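Local coordinates for protein Niban 2 (PDB 7CTP), which may help suppress apoptosis and promote melanoma cell invasion, and joins a pleckstrin homology domain to a large helical body in the part crystallised, at residues Leu161-Pro164 against Tyr165-His168; Leu186-Cys189 against Ile190-Cys193; Val363-Lys366 against Glu367-Met371; Ala395-Pro398 against Leu399-Gln402. One frame throughout, in Å; residues are numbered along the deposited sequence.

How the contacts relate
The four local contacts come in the order 1, 2, 3, 4 along the chain, but in space they lie roughly in a line 1, 2, 4, 3 from the PH domain into the helical body. Contact 1 sits in the hairpin between strands 157-162 and 169-173, and contact 2 in helix 176-194; their centres are about 14 Å apart, and Leu161 packs on Leu186. Contact 4, in the loop before helix 402-405, lies about 12 Å from contact 2, centre to centre, and is joined to it by a probable Asp188-Gln402 hydrogen bond. A Glu367-Lys400 salt bridge ties contact 4 to contact 3, their centres about 13 Å apart. Contact 4 therefore bridges the domains, while the centres of contacts 1 and 3 are about 39 Å apart.

Contact 1. Residues Leu161-Pro164 against Tyr165-His168; sequences LWHP and YARH
His163 and His168 hold together a local contact at the end of a β-hairpin, where strand 157-162 gives way to the loop leading into strand 169-173. The two halves run almost opposite ways, 162° apart. The imidazole of His163, its CG anti to the backbone N (chi1 -173°), swings over the turn, and His163 ND1 accepts the backbone N of Tyr165 in the ring plane at 3.0 Å. The same ring is clamped from both faces: Pro164 CD lies against one, and Ala166 CB makes a CH-pi contact with the other, 3.9 Å from the ring centroid. Across the turn His168 NE2 donates to His163 O at 3.0 Å, in the carbonyl plane but well bent at the hydrogen (138°). Tyr130 OH engages ND1 of His168, so both nitrogens have partners and the rotation of the ring is set. Trp162 lies alongside, its CD1 3.3 Å from His168 CE1, with the two rings oblique to each other. Beyond the bend, Pro164 CB sits over the centre of the Tyr165 ring, 3.9 Å from its centroid. Helices 232-252 and 260-337 pack on the loop through Tyr165 and Ala166. Such a turn joins the last two strands of the seven-stranded PH fold, ahead of its C-terminal helix.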
# COMPACT_ATOMS: atom_id res chain seq x y z
N LEU A 161 0.82 -9.17 -16.80
CA LEU A 161 1.27 -8.42 -15.63
C LEU A 161 2.27 -7.36 -16.09
O LEU A 161 3.35 -7.69 -16.60
CB LEU A 161 1.93 -9.35 -14.62
CG LEU A 161 1.06 -10.45 -14.03
CD1 LEU A 161 1.85 -11.18 -12.94
CD2 LEU A 161 -0.21 -9.88 -13.47
N TRP A 162 1.92 -6.09 -15.89
CA TRP A 162 2.74 -4.94 -16.25
C TRP A 162 3.26 -4.25 -14.99
O TRP A 162 2.55 -4.19 -13.98
CB TRP A 162 1.93 -3.95 -17.09
CG TRP A 162 2.60 -2.62 -17.36
CD1 TRP A 162 3.33 -2.29 -18.47
CD2 TRP A 162 2.56 -1.46 -16.54
NE1 TRP A 162 3.76 -0.98 -18.39
CE2 TRP A 162 3.30 -0.45 -17.21
CE3 TRP A 162 1.98 -1.16 -15.31
CZ2 TRP A 162 3.46 0.82 -16.68
CZ3 TRP A 162 2.14 0.11 -14.78
CH2 TRP A 162 2.88 1.08 -15.46
N HIS A 163 4.48 -3.72 -15.05
CA HIS A 163 5.10 -2.95 -13.98
C HIS A 163 5.84 -1.80 -14.66
O HIS A 163 6.37 -1.98 -15.76
CB HIS A 163 6.05 -3.84 -13.16
CG HIS A 163 6.63 -3.21 -11.93
ND1 HIS A 163 7.63 -2.26 -11.97
CD2 HIS A 163 6.40 -3.45 -10.62
CE1 HIS A 163 7.97 -1.91 -10.74
NE2 HIS A 163 7.24 -2.63 -9.90
N PRO A 164 5.87 -0.60 -14.05
CA PRO A 164 6.51 0.52 -14.76
C PRO A 164 7.99 0.32 -15.01
O PRO A 164 8.52 0.89 -15.97
CB PRO A 164 6.25 1.72 -13.83
CG PRO A 164 5.96 1.11 -12.48
CD PRO A 164 5.26 -0.19 -12.77
N TYR A 165 8.68 -0.50 -14.18
CA TYR A 165 10.14 -0.63 -14.23
C TYR A 165 10.63 -2.07 -14.34
O TYR A 165 11.69 -2.30 -14.93
CB TYR A 165 10.79 0.02 -12.97
CG TYR A 165 10.26 1.40 -12.65
CD1 TYR A 165 10.37 2.43 -13.57
CD2 TYR A 165 9.63 1.65 -11.45
CE1 TYR A 165 9.87 3.68 -13.29
CE2 TYR A 165 9.12 2.92 -11.16
CZ TYR A 165 9.25 3.91 -12.10
OH TYR A 165 8.75 5.17 -11.84
N ALA A 166 9.91 -3.03 -13.75
CA ALA A 166 10.35 -4.41 -13.72
C ALA A 166 9.79 -5.18 -14.93
O ALA A 166 9.03 -4.63 -15.73
CB ALA A 166 9.95 -5.07 -12.41
N ARG A 167 10.14 -6.45 -15.05
CA ARG A 167 9.78 -7.14 -16.29
C ARG A 167 8.28 -7.44 -16.31
O ARG A 167 7.59 -7.42 -15.30
CB ARG A 167 10.59 -8.43 -16.47
CG ARG A 167 10.18 -9.60 -15.60
CD ARG A 167 10.47 -10.94 -16.32
NE ARG A 167 9.40 -11.29 -17.27
CZ ARG A 167 9.41 -12.35 -18.07
NH1 ARG A 167 8.38 -12.57 -18.90
NH2 ARG A 167 10.43 -13.20 -18.06
N HIS A 168 7.78 -7.67 -17.52
CA HIS A 168 6.37 -7.95 -17.71
C HIS A 168 6.20 -9.44 -17.95
O HIS A 168 7.10 -10.10 -18.49
CB HIS A 168 5.81 -7.16 -18.89
CG HIS A 168 6.06 -5.69 -18.80
ND1 HIS A 168 5.91 -4.84 -19.87
CD2 HIS A 168 6.45 -4.92 -17.76
CE1 HIS A 168 6.20 -3.60 -19.49
NE2 HIS A 168 6.54 -3.63 -18.22

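Contact 2. Residues Leu186-Cys189 against Ile190-Cys193; sequences LQDC and IRHC
Asp188 and Arg191, three residues apart on helix 176-194, make the charged contact of this helical turn. Asp188 OD1 receives Arg191 NH2 in a salt bridge of 2.9 Å; the oxygen lies in the guanidinium plane, whereas the nitrogen comes from above the carboxylate plane, the two planes being 62° apart. A bend at chi3 (-58°) folds the arginine back alongside the aspartate. Two waters extend the grip: one links Arg191 NH2 to Asp188 O, 3.0 Å from each, and the other accepts from Arg191 NH1 and probably donates to Gln187 OE1. The backbone supplies the regular i to i+4 bonds, from Ile190 N to Leu186 O through Cys193 N to Cys189 O, at 2.9 Å in both cases. The methylene CG1 of Ile190 lies 3.3 Å from the carbonyl Leu186 O. A leucine in place of Arg191 would probably leave Asp188 without a positive partner and take one hydrogen-bond donor from each of the two waters. Gln433 of helix 422-455 binds Arg191 NE, Tyr405 of helix 402-405 offers it a cation-pi contact, and Leu186, Gln187 and Ile190 lie against Ile123 of strand 122-124, so the helix is wedged between sheet and helical body.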
# COMPACT_ATOMS: atom_id res chain seq x y z
N LEU A 186 -4.70 -13.01 -8.80
CA LEU A 186 -3.53 -12.15 -9.01
C LEU A 186 -3.79 -10.74 -8.49
O LEU A 186 -2.85 -10.09 -8.00
CB LEU A 186 -3.13 -12.13 -10.48
CG LEU A 186 -2.62 -13.49 -10.99
CD1 LEU A 186 -2.36 -13.43 -12.48
CD2 LEU A 186 -1.38 -13.91 -10.22
N GLN A 187 -5.03 -10.26 -8.57
CA GLN A 187 -5.38 -8.99 -7.92
C GLN A 187 -5.12 -9.07 -6.43
O GLN A 187 -4.62 -8.11 -5.83
CB GLN A 187 -6.85 -8.62 -8.16
CG GLN A 187 -7.17 -7.97 -9.48
CD GLN A 187 -8.67 -7.79 -9.68
OE1 GLN A 187 -9.48 -8.23 -8.87
NE2 GLN A 187 -9.03 -7.12 -10.77
N ASP A 188 -5.48 -10.20 -5.80
CA ASP A 188 -5.20 -10.40 -4.38
C ASP A 188 -3.70 -10.41 -4.11
O ASP A 188 -3.24 -9.85 -3.10
CB ASP A 188 -5.80 -11.71 -3.87
CG ASP A 188 -7.33 -11.70 -3.80
OD1 ASP A 188 -7.94 -10.65 -4.12
OD2 ASP A 188 -7.90 -12.75 -3.42
N CYS A 189 -2.92 -11.07 -4.98
CA CYS A 189 -1.46 -11.09 -4.85
C CYS A 189 -0.90 -9.68 -4.86
O CYS A 189 -0.05 -9.33 -4.03
CB CYS A 189 -0.85 -11.90 -6.00
SG CYS A 189 -1.06 -13.70 -5.89
N ILE A 190 -1.31 -8.87 -5.84
CA ILE A 190 -0.80 -7.51 -5.97
C ILE A 190 -1.15 -6.69 -4.74
O ILE A 190 -0.31 -5.97 -4.18
CB ILE A 190 -1.34 -6.85 -7.25
CG1 ILE A 190 -0.77 -7.54 -8.49
CG2 ILE A 190 -1.04 -5.36 -7.23
CD1 ILE A 190 -1.51 -7.17 -9.78
N ARG A 191 -2.41 -6.77 -4.30
CA ARG A 191 -2.84 -6.00 -3.14
C ARG A 191 -2.05 -6.40 -1.91
O ARG A 191 -1.63 -5.54 -1.12
CB ARG A 191 -4.34 -6.22 -2.91
CG ARG A 191 -4.96 -5.40 -1.78
CD ARG A 191 -6.41 -5.86 -1.52
NE ARG A 191 -7.25 -5.73 -2.72
CZ ARG A 191 -7.68 -6.76 -3.44
NH1 ARG A 191 -8.42 -6.54 -4.52
NH2 ARG A 191 -7.37 -8.01 -3.09
N HIS A 192 -1.81 -7.71 -1.74
CA HIS A 192 -1.07 -8.20 -0.58
C HIS A 192 0.38 -7.73 -0.62
O HIS A 192 0.90 -7.22 0.39
CB HIS A 192 -1.16 -9.73 -0.53
CG HIS A 192 -0.53 -10.33 0.69
ND1 HIS A 192 -1.22 -10.51 1.87
CD2 HIS A 192 0.73 -10.78 0.91
CE1 HIS A 192 -0.41 -11.05 2.77
NE2 HIS A 192 0.78 -11.22 2.21
N CYS A 193 1.04 -7.88 -1.77
CA CYS A 193 2.44 -7.45 -1.88
C CYS A 193 2.59 -5.94 -1.80
O CYS A 193 3.62 -5.46 -1.32
CB CYS A 193 3.06 -8.00 -3.17
SG CYS A 193 3.18 -9.82 -3.24
O HOH W 1 -9.39 -8.92 -6.08
O HOH W 2 -5.42 -9.25 -1.19

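Contact 3. Residues Val363-Lys366 against Glu367-Met371; sequences VFFK and EVTDM
Glu367 begins the second half of a half-buried turn of helix 342-378, and its backbone N bonds to Val363 O, the first of four consecutive i to i+4 bonds. Its CG rests 3.3 Å from Val363 O, and a bend at chi2 (-60°) curls the carboxylate back; the polar end is claimed by Lys400, which forms a salt bridge with OE1. Val368 follows and packs alongside Phe364, both side chains pointing the same way. Val368 CG2 lies over one face of the phenyl ring, 4.0 Å from its centroid, and comes within 3.6 Å of Phe364 CE1. Both residues face helices 422-455 and 464-511. At Thr369 the OG1 hydroxyl, anti to the carbonyl carbon (chi1 -53°), turns back along the helix and donates to Phe365 O at 2.7 Å. Thr369 N reaches that same Phe365 O at 3.0 Å from the opposite face of the carbonyl, so one oxygen is gripped twice. The hydroxyl also sits over one face of the Phe365 ring. Asp370 closes the run: its OD2 takes Lys366 NZ on the syn side in a 3.0 Å salt bridge, reached through a lysine bend at chi4 (50°). An asparagine here would probably break the ion pair and let the Lys366 ammonium swing away, with Glu367 the nearest negative charge left in the two segments. Apolar packing on the inner side and charged groups on the outer are consistent with an amphipathic helix, with one ion pair inside it and a second, Glu367 to Lys400, tying it to the neighbouring loop.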
# COMPACT_ATOMS: atom_id res chain seq x y z
N VAL A 363 -21.42 -10.34 3.73
CA VAL A 363 -20.76 -11.61 3.43
C VAL A 363 -20.50 -12.38 4.72
O VAL A 363 -20.66 -13.60 4.78
CB VAL A 363 -19.47 -11.36 2.64
CG1 VAL A 363 -18.60 -12.61 2.62
CG2 VAL A 363 -19.80 -10.93 1.20
N PHE A 364 -20.08 -11.66 5.77
CA PHE A 364 -19.84 -12.29 7.07
C PHE A 364 -21.13 -12.91 7.61
O PHE A 364 -21.14 -14.07 8.03
CB PHE A 364 -19.30 -11.24 8.04
CG PHE A 364 -19.21 -11.71 9.46
CD1 PHE A 364 -18.34 -12.73 9.81
CD2 PHE A 364 -19.98 -11.12 10.44
CE1 PHE A 364 -18.25 -13.17 11.12
CE2 PHE A 364 -19.90 -11.55 11.76
CZ PHE A 364 -19.04 -12.57 12.10
N PHE A 365 -22.21 -12.14 7.57
CA PHE A 365 -23.51 -12.60 8.06
C PHE A 365 -23.97 -13.84 7.31
O PHE A 365 -24.47 -14.79 7.93
CB PHE A 365 -24.52 -11.46 7.90
CG PHE A 365 -25.85 -11.72 8.54
CD1 PHE A 365 -26.09 -11.33 9.84
CD2 PHE A 365 -26.88 -12.32 7.83
CE1 PHE A 365 -27.32 -11.55 10.44
CE2 PHE A 365 -28.11 -12.54 8.43
CZ PHE A 365 -28.32 -12.15 9.73
N LYS A 366 -23.80 -13.86 5.99
CA LYS A 366 -24.21 -15.02 5.19
C LYS A 366 -23.39 -16.25 5.53
O LYS A 366 -23.94 -17.35 5.66
CB LYS A 366 -24.08 -14.69 3.70
CG LYS A 366 -24.19 -15.90 2.79
CD LYS A 366 -24.01 -15.51 1.34
CE LYS A 366 -23.67 -16.72 0.50
NZ LYS A 366 -24.64 -17.82 0.77
N GLU A 367 -22.07 -16.09 5.71
CA GLU A 367 -21.22 -17.25 5.96
C GLU A 367 -21.51 -17.84 7.33
O GLU A 367 -21.52 -19.07 7.50
CB GLU A 367 -19.75 -16.85 5.82
CG GLU A 367 -19.36 -16.56 4.39
CD GLU A 367 -19.56 -17.76 3.48
OE1 GLU A 367 -19.11 -18.87 3.84
OE2 GLU A 367 -20.16 -17.58 2.40
N VAL A 368 -21.76 -16.99 8.33
CA VAL A 368 -22.11 -17.49 9.65
C VAL A 368 -23.45 -18.21 9.61
O VAL A 368 -23.63 -19.28 10.21
CB VAL A 368 -22.10 -16.34 10.68
CG1 VAL A 368 -22.78 -16.78 11.97
CG2 VAL A 368 -20.67 -15.88 10.95
N THR A 369 -24.41 -17.65 8.87
CA THR A 369 -25.72 -18.29 8.75
C THR A 369 -25.61 -19.62 8.01
O THR A 369 -26.25 -20.60 8.39
CB THR A 369 -26.70 -17.36 8.04
OG1 THR A 369 -26.70 -16.08 8.70
CG2 THR A 369 -28.11 -17.94 8.08
N ASP A 370 -24.80 -19.66 6.96
CA ASP A 370 -24.58 -20.92 6.26
C ASP A 370 -23.99 -21.97 7.20
O ASP A 370 -24.38 -23.14 7.14
CB ASP A 370 -23.68 -20.71 5.04
CG ASP A 370 -24.44 -20.18 3.84
OD1 ASP A 370 -25.68 -20.03 3.94
OD2 ASP A 370 -23.81 -19.89 2.81
N MET A 371 -23.07 -21.57 8.09
CA MET A 371 -22.59 -22.49 9.12
C MET A 371 -23.72 -22.91 10.05
O MET A 371 -23.83 -24.09 10.41
CB MET A 371 -21.46 -21.85 9.92
CG MET A 371 -21.17 -22.61 11.22
SD MET A 371 -20.12 -21.68 12.33
CE MET A 371 -18.78 -21.29 11.21

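Contact 4. Residues Ala395-Pro398 against Leu399-Gln402; sequences AYHP and LKMQ
His397 and Lys400 cross within the loop that leads from helix 384-391 to helix 402-405, with the aliphatic stem of the lysine laid over one imidazole face. Lys400 CG is 3.7 Å from the ring centroid, a CH-pi contact, and the extended chain carries CD and CE onward across the ring, CE lying 3.9 Å from His397 NE2. The ammonium group itself is held by Glu367 of helix 342-378. With CG of His397 anti to the backbone N (chi1 -163°), the ring folds back over the turn that follows, where ND1 accepts two backbone donors: Leu399 N at 3.2 Å and Lys400 N at 3.1 Å. Neither lies quite in the ring plane, Lys400 N being the more tilted, at 34°. A weak bond from Met401 N to His397 O, 3.4 Å long, closes the turn. Gln402 curls back by a bend at chi2 (-46°) and its NE2 donates to Pro398 O at 2.8 Å, from above the carbonyl plane; the same amide nitrogen reaches Asp188 of helix 176-194. Met401 CG lies 3.4 Å from Ala395 O, and the chain, bent at chi2 and chi3 beyond it, packs on Met440 of helix 422-455. Folding the ring back onto backbone N-H groups shapes the loop where it joins helix 176-194 of the PH domain to helix 342-378. Both bonds require ND1 to carry a lone pair rather than a hydrogen, so the histidine is probably neutral, which suits the 4.4 Å between His397 NE2 and the ammonium Lys400 NZ.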
# COMPACT_ATOMS: atom_id res chain seq x y z
N ALA A 395 -11.56 -14.04 5.26
CA ALA A 395 -11.01 -12.77 4.81
C ALA A 395 -10.04 -12.94 3.65
O ALA A 395 -9.74 -11.96 2.96
CB ALA A 395 -10.30 -12.05 5.95
N TYR A 396 -9.56 -14.16 3.40
CA TYR A 396 -8.63 -14.43 2.31
C TYR A 396 -9.23 -15.29 1.21
O TYR A 396 -8.50 -15.77 0.34
CB TYR A 396 -7.37 -15.09 2.87
CG TYR A 396 -6.71 -14.25 3.94
CD1 TYR A 396 -5.82 -13.24 3.59
CD2 TYR A 396 -7.03 -14.42 5.28
CE1 TYR A 396 -5.24 -12.45 4.55
CE2 TYR A 396 -6.45 -13.62 6.25
CZ TYR A 396 -5.56 -12.64 5.88
OH TYR A 396 -4.98 -11.84 6.83
N HIS A 397 -10.55 -15.50 1.23
CA HIS A 397 -11.18 -16.35 0.24
C HIS A 397 -11.11 -15.67 -1.11
O HIS A 397 -11.60 -14.54 -1.25
CB HIS A 397 -12.63 -16.64 0.62
CG HIS A 397 -13.22 -17.81 -0.10
ND1 HIS A 397 -13.63 -17.75 -1.41
CD2 HIS A 397 -13.48 -19.07 0.32
CE1 HIS A 397 -14.11 -18.92 -1.78
NE2 HIS A 397 -14.03 -19.74 -0.75
N PRO A 398 -10.51 -16.30 -2.13
CA PRO A 398 -10.30 -15.60 -3.41
C PRO A 398 -11.57 -15.27 -4.16
O PRO A 398 -11.54 -14.42 -5.05
CB PRO A 398 -9.42 -16.57 -4.21
CG PRO A 398 -8.95 -17.61 -3.24
CD PRO A 398 -9.95 -17.66 -2.13
N LEU A 399 -12.69 -15.93 -3.87
CA LEU A 399 -13.97 -15.57 -4.48
C LEU A 399 -14.83 -14.72 -3.56
O LEU A 399 -15.35 -13.68 -3.97
CB LEU A 399 -14.73 -16.84 -4.87
CG LEU A 399 -16.12 -16.67 -5.50
CD1 LEU A 399 -16.06 -15.76 -6.72
CD2 LEU A 399 -16.73 -18.02 -5.88
N LYS A 400 -14.99 -15.14 -2.30
CA LYS A 400 -16.03 -14.57 -1.45
C LYS A 400 -15.76 -13.12 -1.10
O LYS A 400 -16.71 -12.35 -0.89
CB LYS A 400 -16.20 -15.43 -0.20
CG LYS A 400 -16.84 -16.79 -0.52
CD LYS A 400 -17.03 -17.66 0.72
CE LYS A 400 -17.67 -19.01 0.35
NZ LYS A 400 -17.77 -19.94 1.53
N MET A 401 -14.49 -12.70 -1.05
CA MET A 401 -14.18 -11.31 -0.77
C MET A 401 -14.33 -10.40 -1.98
O MET A 401 -14.34 -9.18 -1.82
CB MET A 401 -12.76 -11.18 -0.22
CG MET A 401 -12.60 -11.73 1.20
SD MET A 401 -13.51 -10.78 2.42
CE MET A 401 -12.79 -9.15 2.22
N GLN A 402 -14.46 -10.96 -3.19
CA GLN A 402 -14.37 -10.13 -4.39
C GLN A 402 -15.51 -9.13 -4.48
O GLN A 402 -15.32 -8.00 -4.95
CB GLN A 402 -14.33 -11.00 -5.64
CG GLN A 402 -13.07 -11.85 -5.75
CD GLN A 402 -11.80 -11.05 -5.47
OE1 GLN A 402 -11.70 -9.86 -5.78
NE2 GLN A 402 -10.81 -11.72 -4.88